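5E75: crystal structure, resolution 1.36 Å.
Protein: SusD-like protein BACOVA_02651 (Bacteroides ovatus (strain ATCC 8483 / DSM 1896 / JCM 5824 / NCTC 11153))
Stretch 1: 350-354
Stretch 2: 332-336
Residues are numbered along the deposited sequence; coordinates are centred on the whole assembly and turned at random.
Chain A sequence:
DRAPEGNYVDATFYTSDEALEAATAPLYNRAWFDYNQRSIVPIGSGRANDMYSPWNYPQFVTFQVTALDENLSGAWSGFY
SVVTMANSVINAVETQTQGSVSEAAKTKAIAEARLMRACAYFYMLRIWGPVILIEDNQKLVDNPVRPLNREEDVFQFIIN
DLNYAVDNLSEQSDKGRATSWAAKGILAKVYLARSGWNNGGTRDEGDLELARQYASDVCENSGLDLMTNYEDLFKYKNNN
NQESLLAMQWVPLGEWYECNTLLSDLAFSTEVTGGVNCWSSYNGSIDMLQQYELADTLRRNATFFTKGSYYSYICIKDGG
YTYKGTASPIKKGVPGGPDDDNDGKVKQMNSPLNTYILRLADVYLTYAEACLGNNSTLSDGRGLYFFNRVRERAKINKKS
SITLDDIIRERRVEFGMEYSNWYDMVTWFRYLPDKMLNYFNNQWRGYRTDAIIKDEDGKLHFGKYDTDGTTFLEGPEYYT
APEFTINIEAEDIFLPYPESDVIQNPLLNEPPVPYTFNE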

# COMPACT_ATOMS: atom_id res chain seq x y z
N ASN A 350 -5.22 1.91 18.46
CA ASN A 350 -3.92 1.29 18.72
C ASN A 350 -3.92 -0.17 18.30
O ASN A 350 -4.39 -1.05 19.03
CB ASN A 350 -3.55 1.43 20.20
CG ASN A 350 -2.07 1.24 20.44
OD1 ASN A 350 -1.38 0.64 19.63
ND2 ASN A 350 -1.58 1.77 21.55
N SER A 351 -3.40 -0.41 17.10
CA SER A 351 -3.32 -1.74 16.52
C SER A 351 -1.91 -2.28 16.64
O SER A 351 -0.95 -1.54 16.44
CB SER A 351 -3.66 -1.69 15.03
OG SER A 351 -3.38 -2.94 14.43
N PRO A 352 -1.77 -3.58 16.93
CA PRO A 352 -0.46 -4.22 17.02
C PRO A 352 0.12 -4.65 15.67
O PRO A 352 1.25 -5.16 15.62
CB PRO A 352 -0.75 -5.45 17.88
CG PRO A 352 -2.11 -5.83 17.50
CD PRO A 352 -2.85 -4.52 17.28
N LEU A 353 -0.62 -4.47 14.59
CA LEU A 353 -0.13 -4.89 13.29
C LEU A 353 0.85 -3.91 12.69
O LEU A 353 0.67 -2.69 12.77
CB LEU A 353 -1.30 -5.07 12.33
CG LEU A 353 -2.36 -6.07 12.79
CD1 LEU A 353 -3.52 -6.02 11.83
CD2 LEU A 353 -1.80 -7.48 12.86
N ASN A 354 1.89 -4.45 12.07
CA ASN A 354 2.73 -3.62 11.22
C ASN A 354 1.96 -3.18 9.98
O ASN A 354 0.91 -3.78 9.64
CB ASN A 354 3.98 -4.40 10.78
CG ASN A 354 5.03 -4.49 11.87
OD1 ASN A 354 4.97 -3.80 12.89
ND2 ASN A 354 6.01 -5.35 11.65
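Stretch 2, residues 332-336: KGVPG

No hydrogen bond crosses directly between these two loops; the one polar link is a single water, held 2.7 Å from G333 O, to which it donates, and 2.7 Å from S351 OG. S351 OG and G333 O themselves stand 4.4 Å apart, too far to bond without it. The same hydroxyl accepts from within its own loop, L353 N to S351 OG at 3.2 Å and nearly linear, so the serine, chi1 t, both braces its own loop and anchors the water.

Neither stretch is regular helix or strand. The two loops run in roughly opposite directions, and the backbones keep their distance: the nearest CA atoms, L353 CA and G333 CA, are 7.0 Å apart. The L353 side chain spans that gap. L353, in the m,t rotamer with its CA-to-CB bond toward stretch 2, brings CD1 to 3.6 Å from G333 CA, the closest approach in the contact. G333 has phi/psi of 98/-1, where a CB would jam against the carbonyl O of the preceding residue; an ideal CB would sit sideways, 4.9 Å from L353 CD1, so the glycine is explained by the backbone and not by the leucine.

Two residues on, the CA-to-CB bond of P335 points toward stretch 1, and the residue gives the larger apolar surface. Its CG lies 3.9 Å from P352 CD, and its CB lies 4.0 Å from L353 CD1, so the leucine methyl touches both the glycine and the proline of stretch 2. Between them, the CA-to-CB bond of V334 points away, and the residue adds almost nothing.

The contact is small, 166 Å² summed over both sides, and N350, N354, K332 and G336 take no part. Its rules are economical: a leucine on a glycine, proline against proline, and one water joining a hydroxyl to a carbonyl.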

# COMPACT_ATOMS: atom_id res chain seq x y z
N LYS A 332 -9.03 -7.17 7.11
CA LYS A 332 -7.60 -6.93 7.11
C LYS A 332 -7.24 -5.64 7.82
O LYS A 332 -7.70 -4.57 7.42
CB LYS A 332 -7.07 -6.90 5.69
CG LYS A 332 -5.55 -6.89 5.63
CD LYS A 332 -5.00 -6.92 4.20
CE LYS A 332 -5.31 -8.21 3.46
NZ LYS A 332 -4.81 -8.15 2.04
N GLY A 333 -6.42 -5.73 8.87
CA GLY A 333 -6.15 -4.60 9.75
C GLY A 333 -6.99 -4.61 11.02
O GLY A 333 -6.84 -3.72 11.85
N VAL A 334 -7.86 -5.61 11.16
CA VAL A 334 -8.75 -5.74 12.32
C VAL A 334 -8.37 -7.08 12.95
O VAL A 334 -8.87 -8.14 12.56
CB VAL A 334 -10.22 -5.70 11.85
CG1 VAL A 334 -11.18 -5.96 13.02
CG2 VAL A 334 -10.51 -4.37 11.22
N PRO A 335 -7.44 -7.06 13.91
CA PRO A 335 -6.81 -8.30 14.38
C PRO A 335 -7.54 -9.00 15.52
O PRO A 335 -7.04 -10.00 16.05
CB PRO A 335 -5.44 -7.82 14.84
CG PRO A 335 -5.71 -6.46 15.38
CD PRO A 335 -6.75 -5.87 14.45
N GLY A 336 -8.70 -8.47 15.90
CA GLY A 336 -9.46 -9.03 17.00
C GLY A 336 -9.26 -8.25 18.29
O GLY A 336 -8.78 -7.11 18.29
O HOH W 1 -4.46 -2.36 12.04